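Local atomic coordinates of oligogalacturonate-specific porin KdgM (Dickeya dadantii, PDB entry 4FQE), a protein that forms a porin in the bacterial outer membrane that is specific for oligogalacturonides and is also required for full virulence. Residues E36-Q41 and S81-S86; R96-A99 and L105-A108; T173-L178 and Q205-V210. All coordinates share one frame; numbering follows the deposited sequence.

Contact 1 (E36-Q41 and S81-S86)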
ATOM      1  N   GLU A  36      -0.022  -6.483   9.858  1.00 21.87           N
ATOM      2  CA  GLU A  36       1.269  -6.604   9.196  1.00 22.34           C
ATOM      3  C   GLU A  36       2.349  -6.702  10.261  1.00 23.06           C
ATOM      4  O   GLU A  36       2.311  -5.960  11.237  1.00 23.41           O
ATOM      5  CB  GLU A  36       1.543  -5.414   8.287  1.00 22.25           C
ATOM      6  CG  GLU A  36       2.838  -5.533   7.516  1.00 23.10           C
ATOM      7  CD  GLU A  36       3.019  -4.456   6.454  1.00 23.21           C
ATOM      8  OE1 GLU A  36       2.203  -3.489   6.382  1.00 22.79           O
ATOM      9  OE2 GLU A  36       4.017  -4.571   5.678  1.00 23.16           O
ATOM     10  N   VAL A  37       3.290  -7.621  10.067  1.00 23.26           N
ATOM     11  CA  VAL A  37       4.472  -7.695  10.897  1.00 24.26           C
ATOM     12  C   VAL A  37       5.662  -7.361  10.007  1.00 24.53           C
ATOM     13  O   VAL A  37       5.686  -7.752   8.836  1.00 23.61           O
ATOM     14  CB  VAL A  37       4.608  -9.070  11.583  1.00 25.17           C
ATOM     15  CG1 VAL A  37       3.404  -9.296  12.476  1.00 25.83           C
ATOM     16  CG2 VAL A  37       4.788 -10.216  10.589  1.00 25.58           C
ATOM     17  N   LYS A  38       6.590  -6.577  10.546  1.00 25.35           N
ATOM     18  CA  LYS A  38       7.698  -6.028   9.781  1.00 26.36           C
ATOM     19  C   LYS A  38       8.955  -6.249  10.576  1.00 27.90           C
ATOM     20  O   LYS A  38       8.934  -6.108  11.788  1.00 27.54           O
ATOM     21  CB  LYS A  38       7.502  -4.514   9.556  1.00 26.68           C
ATOM     22  CG  LYS A  38       6.132  -4.100   9.046  1.00 26.13           C
ATOM     23  CD  LYS A  38       5.980  -2.569   8.977  1.00 26.40           C
ATOM     24  CE  LYS A  38       4.629  -2.174   8.436  1.00 25.99           C
ATOM     25  NZ  LYS A  38       4.360  -0.706   8.468  1.00 26.46           N
ATOM     26  N   TRP A  39      10.032  -6.618   9.884  1.00 28.59           N
ATOM     27  CA  TRP A  39      11.354  -6.679  10.475  1.00 30.49           C
ATOM     28  C   TRP A  39      12.430  -6.227   9.508  1.00 31.55           C
ATOM     29  O   TRP A  39      12.303  -6.417   8.283  1.00 31.63           O
ATOM     30  CB  TRP A  39      11.615  -8.080  11.012  1.00 31.28           C
ATOM     31  CG  TRP A  39      11.645  -9.221  10.017  1.00 31.17           C
ATOM     32  CD1 TRP A  39      12.767  -9.919   9.560  1.00 32.01           C
ATOM     33  CD2 TRP A  39      10.501  -9.900   9.390  1.00 30.46           C
ATOM     34  NE1 TRP A  39      12.406 -10.922   8.694  1.00 31.61           N
ATOM     35  CE2 TRP A  39      11.064 -10.973   8.555  1.00 30.27           C
ATOM     36  CE3 TRP A  39       9.128  -9.728   9.420  1.00 29.55           C
ATOM     37  CZ2 TRP A  39      10.264 -11.806   7.787  1.00 29.68           C
ATOM     38  CZ3 TRP A  39       8.333 -10.585   8.650  1.00 29.35           C
ATOM     39  CH2 TRP A  39       8.890 -11.587   7.839  1.00 29.46           C
ATOM     40  N   ALA A  40      13.476  -5.594  10.038  1.00 32.86           N
ATOM     41  CA  ALA A  40      14.469  -4.890   9.238  1.00 34.50           C
ATOM     42  C   ALA A  40      15.815  -4.923   9.925  1.00 38.27           C
ATOM     43  O   ALA A  40      15.894  -4.916  11.167  1.00 38.45           O
ATOM     44  CB  ALA A  40      14.047  -3.452   8.982  1.00 34.29           C
ATOM     45  N   GLN A  41      16.886  -4.953   9.134  1.00 40.89           N
ATOM     46  CA  GLN A  41      18.247  -5.034   9.688  1.00 44.43           C
ATOM     47  C   GLN A  41      19.141  -3.988   9.050  1.00 45.67           C
ATOM     48  O   GLN A  41      19.079  -3.799   7.826  1.00 47.12           O
ATOM     49  CB  GLN A  41      18.838  -6.435   9.461  1.00 48.25           C
ATOM     50  CG  GLN A  41      18.358  -7.502  10.454  1.00 50.94           C
ATOM     51  CD  GLN A  41      19.286  -8.713  10.565  1.00 54.66           C
ATOM     52  OE1 GLN A  41      20.471  -8.589  10.914  1.00 56.90           O
ATOM     53  NE2 GLN A  41      18.742  -9.900  10.289  1.00 55.75           N
ATOM     54  N   SER A  81      -5.488   3.350  11.283  1.00 23.59           N
ATOM     55  CA  SER A  81      -4.326   2.463  11.464  1.00 23.63           C
ATOM     56  C   SER A  81      -3.457   2.885  12.640  1.00 23.99           C
ATOM     57  O   SER A  81      -3.350   4.063  12.971  1.00 24.28           O
ATOM     58  CB  SER A  81      -3.485   2.349  10.214  1.00 24.31           C
ATOM     59  OG  SER A  81      -3.027   3.590   9.726  1.00 25.45           O
ATOM     60  N   LEU A  82      -2.890   1.897  13.298  1.00 23.77           N
ATOM     61  CA  LEU A  82      -1.979   2.118  14.421  1.00 24.99           C
ATOM     62  C   LEU A  82      -0.799   1.244  14.108  1.00 26.14           C
ATOM     63  O   LEU A  82      -0.995   0.093  13.772  1.00 25.77           O
ATOM     64  CB  LEU A  82      -2.582   1.637  15.712  1.00 25.03           C
ATOM     65  CG  LEU A  82      -3.775   2.403  16.255  1.00 24.87           C
ATOM     66  CD1 LEU A  82      -4.177   1.699  17.568  1.00 25.60           C
ATOM     67  CD2 LEU A  82      -3.400   3.863  16.466  1.00 24.87           C
ATOM     68  N   GLU A  83       0.404   1.789  14.208  1.00 28.39           N
ATOM     69  CA  GLU A  83       1.593   0.948  14.160  1.00 30.74           C
ATOM     70  C   GLU A  83       2.379   1.027  15.461  1.00 32.05           C
ATOM     71  O   GLU A  83       2.456   2.082  16.061  1.00 31.60           O
ATOM     72  CB  GLU A  83       2.477   1.320  12.979  1.00 32.30           C
ATOM     73  CG  GLU A  83       3.880   0.699  13.094  1.00 34.19           C
ATOM     74  CD  GLU A  83       4.593   0.508  11.774  1.00 36.35           C
ATOM     75  OE1 GLU A  83       4.101   0.974  10.743  1.00 38.38           O
ATOM     76  OE2 GLU A  83       5.644  -0.156  11.778  1.00 40.64           O
ATOM     77  N   SER A  84       2.966  -0.107  15.863  1.00 34.34           N
ATOM     78  CA  SER A  84       3.768  -0.247  17.094  1.00 36.32           C
ATOM     79  C   SER A  84       5.116  -0.878  16.736  1.00 39.95           C
ATOM     80  O   SER A  84       5.143  -1.989  16.199  1.00 39.49           O
ATOM     81  CB  SER A  84       3.071  -1.183  18.063  1.00 37.64           C
ATOM     82  OG  SER A  84       1.947  -0.602  18.676  1.00 37.23           O
ATOM     83  N   GLY A  85       6.223  -0.196  17.046  1.00 41.49           N
ATOM     84  CA  GLY A  85       7.537  -0.702  16.671  1.00 44.09           C
ATOM     85  C   GLY A  85       8.672  -0.316  17.581  1.00 45.85           C
ATOM     86  O   GLY A  85       8.471   0.282  18.640  1.00 43.96           O
ATOM     87  N   SER A  86       9.871  -0.708  17.144  1.00 48.69           N
ATOM     88  CA  SER A  86      11.133  -0.235  17.700  1.00 52.10           C
ATOM     89  C   SER A  86      11.286   1.269  17.422  1.00 55.52           C
ATOM     90  O   SER A  86      11.643   2.028  18.317  1.00 58.77           O
ATOM     91  CB  SER A  86      12.316  -0.994  17.063  1.00 51.71           C
ATOM     92  OG  SER A  86      12.142  -2.401  17.133  1.00 49.38           O
TER

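Contact 2 (R96-A99 and L105-A108)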
ATOM      1  N   ARG A  96      -9.089   7.668   1.395  1.00 23.03           N
ATOM      2  CA  ARG A  96      -8.676   7.362   0.025  1.00 23.91           C
ATOM      3  C   ARG A  96      -9.887   7.458  -0.911  1.00 23.65           C
ATOM      4  O   ARG A  96     -10.882   6.780  -0.716  1.00 23.41           O
ATOM      5  CB  ARG A  96      -8.040   5.962  -0.063  1.00 25.19           C
ATOM      6  CG  ARG A  96      -7.649   5.553  -1.486  1.00 26.81           C
ATOM      7  CD  ARG A  96      -6.608   4.432  -1.542  1.00 28.83           C
ATOM      8  NE  ARG A  96      -6.809   3.476  -0.450  1.00 32.46           N
ATOM      9  CZ  ARG A  96      -5.865   2.697   0.082  1.00 33.21           C
ATOM     10  NH1 ARG A  96      -6.179   1.880   1.078  1.00 36.49           N
ATOM     11  NH2 ARG A  96      -4.610   2.732  -0.359  1.00 35.42           N
ATOM     12  N   GLY A  97      -9.793   8.302  -1.919  1.00 23.68           N
ATOM     13  CA  GLY A  97     -10.783   8.330  -2.985  1.00 24.51           C
ATOM     14  C   GLY A  97     -10.309   7.573  -4.184  1.00 24.38           C
ATOM     15  O   GLY A  97      -9.119   7.635  -4.527  1.00 24.41           O
ATOM     16  N   ARG A  98     -11.226   6.870  -4.839  1.00 24.90           N
ATOM     17  CA  ARG A  98     -10.901   6.103  -6.031  1.00 25.62           C
ATOM     18  C   ARG A  98     -11.874   6.384  -7.173  1.00 25.39           C
ATOM     19  O   ARG A  98     -13.086   6.470  -6.962  1.00 25.42           O
ATOM     20  CB  ARG A  98     -10.887   4.605  -5.715  1.00 26.68           C
ATOM     21  CG  ARG A  98     -10.599   3.731  -6.922  1.00 28.82           C
ATOM     22  CD  ARG A  98     -10.624   2.245  -6.591  1.00 31.47           C
ATOM     23  NE  ARG A  98     -10.286   1.456  -7.779  1.00 33.86           N
ATOM     24  CZ  ARG A  98     -10.319   0.124  -7.863  1.00 36.45           C
ATOM     25  NH1 ARG A  98     -10.696  -0.642  -6.824  1.00 39.28           N
ATOM     26  NH2 ARG A  98      -9.987  -0.450  -9.007  1.00 37.45           N
ATOM     27  N   ALA A  99     -11.333   6.530  -8.386  1.00 25.08           N
ATOM     28  CA  ALA A  99     -12.151   6.646  -9.599  1.00 25.98           C
ATOM     29  C   ALA A  99     -11.736   5.586 -10.612  1.00 26.73           C
ATOM     30  O   ALA A  99     -10.589   5.564 -11.023  1.00 26.00           O
ATOM     31  CB  ALA A  99     -11.999   8.033 -10.210  1.00 26.12           C
ATOM     32  N   LEU A 105      -8.432   0.776 -15.930  1.00 29.01           N
ATOM     33  CA  LEU A 105      -7.638   1.911 -15.472  1.00 27.92           C
ATOM     34  C   LEU A 105      -8.271   2.563 -14.269  1.00 27.15           C
ATOM     35  O   LEU A 105      -9.427   2.968 -14.346  1.00 27.83           O
ATOM     36  CB  LEU A 105      -7.524   2.954 -16.582  1.00 28.15           C
ATOM     37  CG  LEU A 105      -6.708   4.217 -16.282  1.00 27.65           C
ATOM     38  CD1 LEU A 105      -5.276   3.805 -15.978  1.00 27.14           C
ATOM     39  CD2 LEU A 105      -6.725   5.167 -17.479  1.00 28.21           C
ATOM     40  N   SER A 106      -7.521   2.679 -13.177  1.00 25.89           N
ATOM     41  CA  SER A 106      -8.025   3.367 -11.990  1.00 25.42           C
ATOM     42  C   SER A 106      -7.041   4.386 -11.450  1.00 24.54           C
ATOM     43  O   SER A 106      -5.825   4.286 -11.655  1.00 24.39           O
ATOM     44  CB  SER A 106      -8.458   2.386 -10.898  1.00 25.73           C
ATOM     45  OG  SER A 106      -7.437   1.463 -10.609  1.00 26.71           O
ATOM     46  N   VAL A 107      -7.584   5.383 -10.754  1.00 24.22           N
ATOM     47  CA  VAL A 107      -6.779   6.412 -10.117  1.00 23.46           C
ATOM     48  C   VAL A 107      -7.245   6.588  -8.690  1.00 22.85           C
ATOM     49  O   VAL A 107      -8.425   6.486  -8.411  1.00 23.31           O
ATOM     50  CB  VAL A 107      -6.797   7.734 -10.903  1.00 23.72           C
ATOM     51  CG1 VAL A 107      -6.196   7.522 -12.313  1.00 24.27           C
ATOM     52  CG2 VAL A 107      -8.190   8.298 -11.031  1.00 24.89           C
ATOM     53  N   ALA A 108      -6.323   6.789  -7.765  1.00 22.25           N
ATOM     54  CA  ALA A 108      -6.725   7.032  -6.358  1.00 21.92           C
ATOM     55  C   ALA A 108      -5.905   8.149  -5.769  1.00 21.93           C
ATOM     56  O   ALA A 108      -4.814   8.456  -6.247  1.00 21.98           O
ATOM     57  CB  ALA A 108      -6.628   5.755  -5.531  1.00 21.05           C
TER

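Contact 3 (T173-L178 and Q205-V210). With C8E ((hydroxyethyloxy)tri(ethyloxy)octane), chain I.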
ATOM      1  N   THR A 173       8.320  10.747  -3.461  1.00 29.20           N
ATOM      2  CA  THR A 173       8.630   9.381  -3.845  1.00 28.15           C
ATOM      3  C   THR A 173       7.894   9.060  -5.125  1.00 27.05           C
ATOM      4  O   THR A 173       6.703   9.351  -5.260  1.00 26.46           O
ATOM      5  CB  THR A 173       8.208   8.385  -2.748  1.00 27.25           C
ATOM      6  OG1 THR A 173       9.016   8.620  -1.602  1.00 28.32           O
ATOM      7  CG2 THR A 173       8.423   6.950  -3.191  1.00 27.64           C
ATOM      8  N   HIS A 174       8.617   8.460  -6.055  1.00 26.86           N
ATOM      9  CA  HIS A 174       8.053   7.904  -7.278  1.00 26.50           C
ATOM     10  C   HIS A 174       8.229   6.411  -7.248  1.00 25.96           C
ATOM     11  O   HIS A 174       9.347   5.905  -7.007  1.00 26.15           O
ATOM     12  CB  HIS A 174       8.774   8.457  -8.476  1.00 27.72           C
ATOM     13  CG  HIS A 174       8.675   9.962  -8.640  1.00 28.78           C
ATOM     14  ND1 HIS A 174       7.631  10.553  -9.247  1.00 29.71           N
ATOM     15  CD2 HIS A 174       9.572  10.977  -8.322  1.00 29.98           C
ATOM     16  CE1 HIS A 174       7.818  11.896  -9.267  1.00 30.62           C
ATOM     17  NE2 HIS A 174       9.012  12.152  -8.707  1.00 31.04           N
ATOM     18  N   ASN A 175       7.154   5.677  -7.454  1.00 24.40           N
ATOM     19  CA  ASN A 175       7.226   4.234  -7.420  1.00 23.74           C
ATOM     20  C   ASN A 175       6.491   3.588  -8.581  1.00 22.97           C
ATOM     21  O   ASN A 175       5.393   4.047  -8.975  1.00 23.06           O
ATOM     22  CB  ASN A 175       6.687   3.721  -6.079  1.00 23.42           C
ATOM     23  CG  ASN A 175       7.157   2.319  -5.762  1.00 23.79           C
ATOM     24  OD1 ASN A 175       8.326   2.105  -5.435  1.00 23.87           O
ATOM     25  ND2 ASN A 175       6.222   1.379  -5.737  1.00 24.09           N
ATOM     26  N   VAL A 176       7.125   2.568  -9.165  1.00 22.45           N
ATOM     27  CA  VAL A 176       6.502   1.735 -10.189  1.00 21.88           C
ATOM     28  C   VAL A 176       6.434   0.269  -9.754  1.00 21.44           C
ATOM     29  O   VAL A 176       7.433  -0.334  -9.362  1.00 20.86           O
ATOM     30  CB  VAL A 176       7.285   1.828 -11.503  1.00 22.39           C
ATOM     31  CG1 VAL A 176       6.590   1.025 -12.583  1.00 22.28           C
ATOM     32  CG2 VAL A 176       7.465   3.282 -11.920  1.00 22.85           C
ATOM     33  N   LYS A 177       5.250  -0.311  -9.845  1.00 21.07           N
ATOM     34  CA  LYS A 177       5.016  -1.680  -9.414  1.00 21.04           C
ATOM     35  C   LYS A 177       4.465  -2.430 -10.605  1.00 21.03           C
ATOM     36  O   LYS A 177       3.597  -1.914 -11.343  1.00 20.31           O
ATOM     37  CB  LYS A 177       3.987  -1.737  -8.285  1.00 21.72           C
ATOM     38  CG  LYS A 177       3.627  -3.141  -7.791  1.00 22.36           C
ATOM     39  CD  LYS A 177       2.582  -3.084  -6.654  1.00 22.87           C
ATOM     40  CE  LYS A 177       2.520  -4.315  -5.766  1.00 23.23           C
ATOM     41  NZ  LYS A 177       1.358  -4.298  -4.789  1.00 24.43           N
ATOM     42  N   LEU A 178       4.980  -3.637 -10.815  1.00 20.59           N
ATOM     43  CA  LEU A 178       4.459  -4.515 -11.845  1.00 21.26           C
ATOM     44  C   LEU A 178       4.081  -5.847 -11.201  1.00 20.84           C
ATOM     45  O   LEU A 178       4.904  -6.498 -10.570  1.00 20.56           O
ATOM     46  CB  LEU A 178       5.530  -4.708 -12.937  1.00 22.31           C
ATOM     47  CG  LEU A 178       5.223  -5.726 -14.030  1.00 22.95           C
ATOM     48  CD1 LEU A 178       4.029  -5.266 -14.878  1.00 23.69           C
ATOM     49  CD2 LEU A 178       6.449  -5.935 -14.903  1.00 24.65           C
ATOM     50  N   GLN A 205      18.178   8.018  -3.947  1.00 43.28           N
ATOM     51  CA  GLN A 205      18.407   6.565  -3.929  1.00 40.84           C
ATOM     52  C   GLN A 205      17.260   5.712  -4.477  1.00 36.18           C
ATOM     53  O   GLN A 205      16.126   6.158  -4.561  1.00 34.79           O
ATOM     54  CB  GLN A 205      18.758   6.111  -2.513  1.00 42.65           C
ATOM     55  CG  GLN A 205      20.105   6.646  -2.061  1.00 45.72           C
ATOM     56  CD  GLN A 205      20.795   5.731  -1.077  1.00 48.24           C
ATOM     57  OE1 GLN A 205      20.213   5.351  -0.052  1.00 50.64           O
ATOM     58  NE2 GLN A 205      22.048   5.368  -1.378  1.00 49.31           N
ATOM     59  N   THR A 206      17.590   4.483  -4.868  1.00 32.35           N
ATOM     60  CA  THR A 206      16.619   3.560  -5.420  1.00 29.61           C
ATOM     61  C   THR A 206      16.244   2.491  -4.397  1.00 28.07           C
ATOM     62  O   THR A 206      17.119   1.903  -3.710  1.00 28.52           O
ATOM     63  CB  THR A 206      17.153   2.871  -6.703  1.00 29.57           C
ATOM     64  OG1 THR A 206      17.642   3.862  -7.627  1.00 29.65           O
ATOM     65  CG2 THR A 206      16.066   2.035  -7.386  1.00 28.07           C
ATOM     66  N   ARG A 207      14.945   2.238  -4.354  1.00 25.55           N
ATOM     67  CA  ARG A 207      14.316   1.290  -3.448  1.00 24.48           C
ATOM     68  C   ARG A 207      13.717   0.190  -4.297  1.00 23.23           C
ATOM     69  O   ARG A 207      12.886   0.448  -5.183  1.00 22.78           O
ATOM     70  CB  ARG A 207      13.210   2.000  -2.645  1.00 23.51           C
ATOM     71  CG  ARG A 207      12.434   1.075  -1.724  1.00 23.08           C
ATOM     72  CD  ARG A 207      11.307   1.823  -1.031  1.00 22.77           C
ATOM     73  NE  ARG A 207      10.223   2.134  -1.972  1.00 22.38           N
ATOM     74  CZ  ARG A 207       9.296   3.068  -1.768  1.00 22.46           C
ATOM     75  NH1 ARG A 207       9.320   3.815  -0.674  1.00 22.97           N
ATOM     76  NH2 ARG A 207       8.351   3.271  -2.669  1.00 22.08           N
ATOM     77  N   TYR A 208      14.139  -1.029  -4.013  1.00 22.93           N
ATOM     78  CA  TYR A 208      13.714  -2.202  -4.764  1.00 22.58           C
ATOM     79  C   TYR A 208      12.920  -3.107  -3.853  1.00 21.91           C
ATOM     80  O   TYR A 208      13.318  -3.334  -2.716  1.00 21.47           O
ATOM     81  CB  TYR A 208      14.931  -3.012  -5.230  1.00 23.40           C
ATOM     82  CG  TYR A 208      15.863  -2.305  -6.176  1.00 24.37           C
ATOM     83  CD1 TYR A 208      17.039  -1.726  -5.710  1.00 25.52           C
ATOM     84  CD2 TYR A 208      15.605  -2.261  -7.542  1.00 24.52           C
ATOM     85  CE1 TYR A 208      17.929  -1.110  -6.567  1.00 26.45           C
ATOM     86  CE2 TYR A 208      16.492  -1.627  -8.416  1.00 25.30           C
ATOM     87  CZ  TYR A 208      17.645  -1.043  -7.909  1.00 26.27           C
ATOM     88  OH  TYR A 208      18.544  -0.407  -8.746  1.00 28.35           O
ATOM     89  N   ARG A 209      11.789  -3.589  -4.355  1.00 21.24           N
ATOM     90  CA  ARG A 209      10.970  -4.565  -3.668  1.00 20.84           C
ATOM     91  C   ARG A 209      10.638  -5.728  -4.574  1.00 20.62           C
ATOM     92  O   ARG A 209      10.339  -5.550  -5.759  1.00 20.12           O
ATOM     93  CB  ARG A 209       9.651  -3.938  -3.211  1.00 20.60           C
ATOM     94  CG  ARG A 209       9.799  -2.834  -2.173  1.00 20.82           C
ATOM     95  CD  ARG A 209       8.584  -1.955  -2.090  1.00 20.68           C
ATOM     96  NE  ARG A 209       8.627  -1.001  -0.975  1.00 20.83           N
ATOM     97  CZ  ARG A 209       7.724  -0.040  -0.763  1.00 21.21           C
ATOM     98  NH1 ARG A 209       6.717   0.160  -1.605  1.00 21.39           N
ATOM     99  NH2 ARG A 209       7.824   0.750   0.306  1.00 21.79           N
ATOM    100  N   VAL A 210      10.671  -6.923  -3.995  1.00 20.78           N
ATOM    101  CA  VAL A 210      10.068  -8.070  -4.626  1.00 20.62           C
ATOM    102  C   VAL A 210       9.150  -8.715  -3.601  1.00 20.17           C
ATOM    103  O   VAL A 210       9.440  -8.751  -2.399  1.00 19.99           O
ATOM    104  CB  VAL A 210      11.127  -9.083  -5.108  1.00 21.27           C
ATOM    105  CG1 VAL A 210      11.865  -8.485  -6.284  1.00 22.02           C
ATOM    106  CG2 VAL A 210      12.058  -9.500  -3.941  1.00 21.94           C
TER
HETATM  107  C1  C8E I 308      -1.220   3.562 -17.714  1.00 56.23           C
HETATM  108  C2  C8E I 308      -0.392   4.376 -16.736  1.00 56.31           C
HETATM  109  C3  C8E I 308       0.258   3.528 -15.635  1.00 54.10           C
HETATM  110  C4  C8E I 308       1.686   3.103 -15.986  1.00 53.83           C
HETATM  111  C5  C8E I 308       2.762   4.064 -15.484  1.00 55.39           C
HETATM  112  C6  C8E I 308       4.090   3.345 -15.232  1.00 55.74           C
HETATM  113  C7  C8E I 308       5.319   4.145 -15.655  1.00 57.38           C
HETATM  114  C8  C8E I 308       5.377   5.486 -14.934  1.00 60.00           C
HETATM  115  O9  C8E I 308       6.729   5.941 -14.811  1.00 63.05           O
HETATM  116  C10 C8E I 308       6.851   7.202 -14.147  1.00 60.80           C
HETATM  117  C11 C8E I 308       7.796   7.005 -12.976  1.00 62.10           C
HETATM  118  O12 C8E I 308       8.715   8.087 -12.896  1.00 64.07           O
HETATM  119  C13 C8E I 308       9.873   7.694 -12.167  1.00 64.50           C
HETATM  120  C14 C8E I 308      10.816   8.876 -12.074  1.00 65.78           C
HETATM  121  O15 C8E I 308      12.054   8.425 -11.512  1.00 64.69           O
HETATM  122  C16 C8E I 308      12.604   9.389 -10.624  1.00 65.07           C
HETATM  123  C17 C8E I 308      13.941   9.865 -11.153  1.00 70.78           C
HETATM  124  O18 C8E I 308      14.687  10.387 -10.050  1.00 73.72           O
HETATM  125  C19 C8E I 308      15.999  10.796 -10.444  1.00 75.28           C
HETATM  126  C20 C8E I 308      16.968   9.639 -10.231  1.00 73.24           C
HETATM  127  O21 C8E I 308      17.609   9.747  -8.952  1.00 75.31           O
HETATM  128  O   HOH W   1      10.027   0.429  -4.323  1.00 30.88           O

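Contact 1 (E36-Q41 and S81-S86)
Lys38 and Glu83 reach for each other from opposite directions and make the single direct link between 36-41 and 81-86, a salt bridge 2.8 Å long from Lys38 NZ to Glu83 OE1. Along 81-86, successive side chains point to opposite surfaces of the barrel wall. Ser81 turns its hydroxyl to the inner surface, where OG is held by the carbonyl oxygen of Arg92, while Leu82 lies on the outer one beside Tyr91. Glu83 is on the inside. Its CG stands trans to the backbone N (chi1 166°), and the extended chain carries the carboxylate over the inner surface toward the lysine. The ammonium meets OE1 on the syn side but 33° out of the carboxylate plane. Only OE1 is in bonding distance of the ammonium, Glu83 OE2 lying 3.6 Å from Lys38 NZ and 3.7 Å from Lys38 CD, alongside the methylenes. Lys38 itself sets off with CG beside its backbone N (chi1 -49°) and is stretched straight from there to NZ, which lets it span strands whose nearest CA atoms, those of Lys38 and Gly85, are 8.7 Å apart. Glu36, whose OE1 stands 6.5 Å from Glu83 OE1, has its own salt bridge to Arg20, and the two basic groups probably offset the negative charge here. Ser84 faces outward again, touched by a bound detergent molecule. Between the two segments runs strand 57-69, bonded through its backbone to 36-41, and its Glu61 forms a long, weak ion pair with Lys38. Strand 18-26 flanks 36-41 on the far side and strand 90-100 lies beyond 81-86, so the salt bridge passes over one intervening strand on the inner surface of the barrel.

Contact 2 (R96-A99 and L105-A108)
Ala99 and Val107 face each other as an antiparallel hydrogen-bonded pair, and their backbones exchange both of the conventional bonds between 96-99 and 105-108. Ala99 N donates to Val107 O over 2.9 Å, nearly straight at the hydrogen (172°); in return Val107 N donates to Ala99 O at 3.0 Å, its donor tilted 21° from the carbonyl plane. Each of these acceptors also takes a CA-H contact: Arg98 CA lies 3.5 Å from Val107 O, and Ser106 CA approaches Ala99 O. Arg98 and Ala108 form a non-hydrogen-bonded pair, with CA atoms 4.3 Å apart, and their remaining backbone groups turn to the outer neighbours, Arg98 to Ser75 and Ala108 to Asn137. Gly97 O receives a closer CA-H contact from Ala108 CA, at 3.1 Å, while the Gly97 backbone is bonded to Leu109. On the face that carries Ala99 and Val107 the meeting is apolar, Ala99 CB touching Val107 CG2 at 3.9 Å. The opposite face bears the arginines. Arg98 is fully extended, CG placed trans to the backbone N, and this stretches it diagonally over Ser106, where Arg98 NH2 comes within 3.6 Å of Ser106 OG, obliquely to the guanidinium and too far for a hydrogen bond. Arg96 bends at chi3 instead; only its CG brushes Ala108 CB, and NE is committed to a salt bridge with Glu77 of the preceding strand. Much of the backbone is thus bonded within the sheet, between the two strands and to 74-85 and 131-142, while Leu105 N makes a weak bond to Thr102 OG1 in the connection. Two short strand segments, their N-to-C directions 156° apart, make a beta hairpin, the repeating unit of an up-and-down transmembrane beta barrel, with an apolar outer and a polar inner face.

Contact 3 (T173-L178 and Q205-V210)
Arg207 reaches across from its strand to Asn175, and its side chain makes its contacts from NE outward. From CB the chain runs straight through CG and CD, then turns at chi3 (72°), which swings the guanidinium toward 173-178. NE donates to an ordered water at 2.9 Å; that water in turn donates to Asn175 OD1 at 2.6 Å and back to the Arg207 backbone O at 3.0 Å, closing a small loop that probably helps to fix the rotation of the guanidinium. At the tip, Arg207 NH2 bonds Asn175 OD1 at 3.0 Å, nearly straight at the hydrogen (164°). The amide oxygen lies near the guanidinium plane, yet the donor sits 69° above the carbonyl plane, hence not on a lone pair. Arg207 NH2 also rests 3.7 Å from Thr173 CG2. Over one guanidinium face lies Arg209 NH2, 3.4 Å above the Arg207 plane; Arg209 is itself paired with Glu8 and Glu191, and Glu191 also accepts from Asn175 ND2. On the outer surface, detergent carbon C14 covers one face of the His174 ring. Polar and charged side chains facing the lumen, with an outer surface that binds detergent, are typical of a transmembrane barrel; the arginines here are consistent with passage of anionic oligogalacturonides.

All three contacts belong to one closed antiparallel barrel, but they join its strands differently. Contact 2 is a surface contact between adjacent strands, held mainly by backbone bonds, and buries the most area. Contacts 1 and 3 are partly buried and each skips a strand, 57-69 in the first and 186-195 in the third, so side chains, helped in contact 3 by a water, bridge the gap with no direct backbone bond: an ion pair in contact 1, an arginine-amide bond in contact 3. Contacts 1 and 2 lie on opposite sides of the chain's centre, about 27 Å between centres, yet use the neighbouring strands 74-85 and 90-100; contact 3 is about 20 Å from either.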